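Local coordinates for protein peptidase, M20/M25/M40 family (Staphylococcus aureus, PDB 4EWT) that probably hydrolyses amide bonds of acylated amino acids or small peptides, as a metal-dependent M20-family amidohydrolase that binds two manganese ions, at residues G179-F187 with G261-T269. Residues are numbered along the deposited sequence; the frame is centred on the assembly and turned at random.
Sequences GYVQTGRAF and GLTDATKAT
Gly184 and Gly261 face each other as an antiparallel hydrogen-bonded pair, a compact example of two strands meeting where neither side brings a side chain. Gly184 N donates to Gly261 O at 2.7 Å, and Gly261 N returns a bond to Gly184 O at 3.1 Å. The room beside this pair goes to Lys267, one turn into helix 264-285. Its aliphatic chain leans on the glycine backbone, with CD 3.6 Å from Gly184 C, and a bend at chi3 (74°) carries NZ to a weak bond with Arg185 O. The ammonium's stronger partner is Asp295, in a salt bridge, and Tyr297 O also accepts from it.

At the other end the packing is carried by an aromatic ring. Thr263, the N-cap residue of the helix, sets its CA over the centre of the Tyr180 ring, a CH-pi contact 3.8 Å from the centroid, while its CG2 lies 3.5 Å from Tyr180 CD2. Leu262, with CG anti to its backbone N (chi1 177°), extends across to Gln182, with CD1 3.8 Å from Gln182 N. The helix start is thereby joined to strand 179-193 of the antiparallel sheet, whose Gln182 side chain lies about 7 Å from a bound manganese ion.

Beyond the ring the contact slackens: Tyr180 OH stands 3.5 Å from Asp264 OD2, and a water joins the hydroxyl to Ala265 N in the first turn of the helix. The salt bridge to Asp295 probably offsets the charge of the buried Lys267 beside the directly bonded glycines, whereas water bridges the Tyr180 hydroxyl to the helix start.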
loop_
_atom_site.group_PDB
_atom_site.type_symbol
_atom_site.label_atom_id
_atom_site.label_comp_id
_atom_site.label_asym_id
_atom_site.label_seq_id
_atom_site.Cartn_x
_atom_site.Cartn_y
_atom_site.Cartn_z
ATOM N N GLY A 179 -34.097 3.362 -16.928
ATOM C CA GLY A 179 -33.240 3.717 -15.809
ATOM C C GLY A 179 -31.864 4.144 -16.290
ATOM O O GLY A 179 -31.692 4.518 -17.458
ATOM N N TYR A 180 -30.883 4.060 -15.389
ATOM C CA TYR A 180 -29.512 4.483 -15.678
ATOM C C TYR A 180 -28.830 3.605 -16.723
ATOM O O TYR A 180 -28.708 2.394 -16.549
ATOM C CB TYR A 180 -28.685 4.486 -14.401
ATOM C CG TYR A 180 -29.024 5.589 -13.429
ATOM C CD1 TYR A 180 -28.597 6.898 -13.649
ATOM C CD2 TYR A 180 -29.757 5.321 -12.278
ATOM C CE1 TYR A 180 -28.895 7.918 -12.737
ATOM C CE2 TYR A 180 -30.051 6.325 -11.363
ATOM C CZ TYR A 180 -29.610 7.614 -11.598
ATOM O OH TYR A 180 -29.900 8.602 -10.692
ATOM N N VAL A 181 -28.365 4.227 -17.800
ATOM C CA VAL A 181 -27.907 3.461 -18.960
ATOM C C VAL A 181 -26.466 3.806 -19.384
ATOM O O VAL A 181 -25.804 2.999 -20.037
ATOM C CB VAL A 181 -28.917 3.572 -20.142
ATOM C CG1 VAL A 181 -29.069 5.029 -20.609
ATOM C CG2 VAL A 181 -28.521 2.655 -21.297
ATOM N N GLN A 182 -26.003 5.002 -19.020
ATOM C CA GLN A 182 -24.612 5.424 -19.253
ATOM C C GLN A 182 -24.093 6.208 -18.058
ATOM O O GLN A 182 -24.849 6.899 -17.393
ATOM C CB GLN A 182 -24.468 6.204 -20.569
ATOM C CG GLN A 182 -24.608 5.260 -21.756
ATOM C CD GLN A 182 -24.293 5.841 -23.115
ATOM O OE1 GLN A 182 -25.013 5.578 -24.067
ATOM N NE2 GLN A 182 -23.200 6.581 -23.228
ATOM N N THR A 183 -22.799 6.071 -17.788
ATOM C CA THR A 183 -22.193 6.562 -16.559
ATOM C C THR A 183 -22.057 8.070 -16.596
ATOM O O THR A 183 -21.915 8.657 -17.658
ATOM C CB THR A 183 -20.769 5.968 -16.333
ATOM O OG1 THR A 183 -19.911 6.350 -17.414
ATOM C CG2 THR A 183 -20.810 4.468 -16.251
ATOM N N GLY A 184 -22.118 8.688 -15.424
ATOM C CA GLY A 184 -21.738 10.080 -15.283
ATOM C C GLY A 184 -20.258 10.174 -14.992
ATOM O O GLY A 184 -19.602 9.170 -14.718
ATOM N N ARG A 185 -19.740 11.390 -15.015
ATOM C CA ARG A 185 -18.310 11.590 -15.014
ATOM C C ARG A 185 -17.936 12.761 -14.122
ATOM O O ARG A 185 -18.657 13.779 -14.076
ATOM C CB ARG A 185 -17.835 11.829 -16.445
ATOM C CG ARG A 185 -16.334 11.990 -16.608
ATOM C CD ARG A 185 -15.963 11.879 -18.080
ATOM N NE ARG A 185 -16.544 12.976 -18.835
ATOM C CZ ARG A 185 -16.652 13.013 -20.162
ATOM N NH1 ARG A 185 -16.207 12.006 -20.911
ATOM N NH2 ARG A 185 -17.214 14.064 -20.741
ATOM N N ALA A 186 -16.824 12.607 -13.399
ATOM C CA ALA A 186 -16.213 13.740 -12.697
ATOM C C ALA A 186 -14.709 13.729 -12.932
ATOM O O ALA A 186 -14.156 12.703 -13.310
ATOM C CB ALA A 186 -16.552 13.702 -11.210
ATOM N N PHE A 187 -14.070 14.878 -12.719
ATOM C CA PHE A 187 -12.630 15.037 -12.851
ATOM C C PHE A 187 -12.057 15.686 -11.601
ATOM O O PHE A 187 -12.678 16.569 -11.013
ATOM C CB PHE A 187 -12.301 15.941 -14.044
ATOM C CG PHE A 187 -12.766 15.393 -15.352
ATOM C CD1 PHE A 187 -12.192 14.231 -15.878
ATOM C CD2 PHE A 187 -13.785 16.022 -16.059
ATOM C CE1 PHE A 187 -12.624 13.714 -17.098
ATOM C CE2 PHE A 187 -14.228 15.516 -17.284
ATOM C CZ PHE A 187 -13.647 14.369 -17.807
ATOM N N GLY A 261 -19.468 7.037 -12.508
ATOM C CA GLY A 261 -20.466 6.360 -11.680
ATOM C C GLY A 261 -21.706 6.197 -12.530
ATOM O O GLY A 261 -22.121 7.144 -13.196
ATOM N N LEU A 262 -22.300 5.009 -12.509
ATOM C CA LEU A 262 -23.478 4.754 -13.330
ATOM C C LEU A 262 -24.744 5.440 -12.769
ATOM O O LEU A 262 -25.680 5.735 -13.517
ATOM C CB LEU A 262 -23.689 3.238 -13.526
ATOM C CG LEU A 262 -24.922 2.770 -14.318
ATOM C CD1 LEU A 262 -24.878 3.285 -15.763
ATOM C CD2 LEU A 262 -25.053 1.241 -14.264
ATOM N N THR A 263 -24.775 5.705 -11.468
ATOM C CA THR A 263 -25.876 6.493 -10.906
ATOM C C THR A 263 -25.313 7.763 -10.258
ATOM O O THR A 263 -24.110 7.838 -9.998
ATOM C CB THR A 263 -26.697 5.696 -9.875
ATOM O OG1 THR A 263 -25.952 5.576 -8.661
ATOM C CG2 THR A 263 -27.057 4.290 -10.392
ATOM N N ASP A 264 -26.172 8.745 -10.007
ATOM C CA ASP A 264 -25.803 9.930 -9.238
ATOM C C ASP A 264 -25.362 9.603 -7.812
ATOM O O ASP A 264 -24.441 10.228 -7.299
ATOM C CB ASP A 264 -26.981 10.903 -9.151
ATOM C CG ASP A 264 -27.433 11.398 -10.505
ATOM O OD1 ASP A 264 -26.637 11.339 -11.485
ATOM O OD2 ASP A 264 -28.592 11.855 -10.574
ATOM N N ALA A 265 -26.039 8.652 -7.163
ATOM C CA ALA A 265 -25.654 8.244 -5.805
ATOM C C ALA A 265 -24.218 7.676 -5.791
ATOM O O ALA A 265 -23.433 7.984 -4.895
ATOM C CB ALA A 265 -26.635 7.255 -5.235
ATOM N N THR A 266 -23.887 6.869 -6.793
ATOM C CA THR A 266 -22.533 6.314 -6.939
ATOM C C THR A 266 -21.493 7.429 -7.139
ATOM O O THR A 266 -20.434 7.407 -6.515
ATOM C CB THR A 266 -22.464 5.289 -8.088
ATOM O OG1 THR A 266 -23.348 4.205 -7.786
ATOM C CG2 THR A 266 -21.008 4.701 -8.254
ATOM N N LYS A 267 -21.804 8.411 -7.983
ATOM C CA LYS A 267 -20.905 9.557 -8.144
ATOM C C LYS A 267 -20.696 10.307 -6.830
ATOM O O LYS A 267 -19.580 10.721 -6.537
ATOM C CB LYS A 267 -21.393 10.511 -9.228
ATOM C CG LYS A 267 -21.036 10.051 -10.654
ATOM C CD LYS A 267 -21.649 10.965 -11.719
ATOM C CE LYS A 267 -20.883 12.281 -11.772
ATOM N NZ LYS A 267 -21.599 13.311 -12.564
ATOM N N ALA A 268 -21.775 10.471 -6.063
ATOM C CA ALA A 268 -21.735 11.192 -4.797
ATOM C C ALA A 268 -20.880 10.468 -3.777
ATOM O O ALA A 268 -20.061 11.085 -3.112
ATOM C CB ALA A 268 -23.180 11.463 -4.232
ATOM N N THR A 269 -21.084 9.163 -3.651
ATOM C CA THR A 269 -20.243 8.329 -2.786
ATOM C C THR A 269 -18.736 8.406 -3.131
ATOM O O THR A 269 -17.900 8.557 -2.233
ATOM C CB THR A 269 -20.703 6.875 -2.836
ATOM O OG1 THR A 269 -21.994 6.789 -2.232
ATOM C CG2 THR A 269 -19.716 5.937 -2.107
HETATM O O HOH W 1 -28.926 7.503 -7.907
#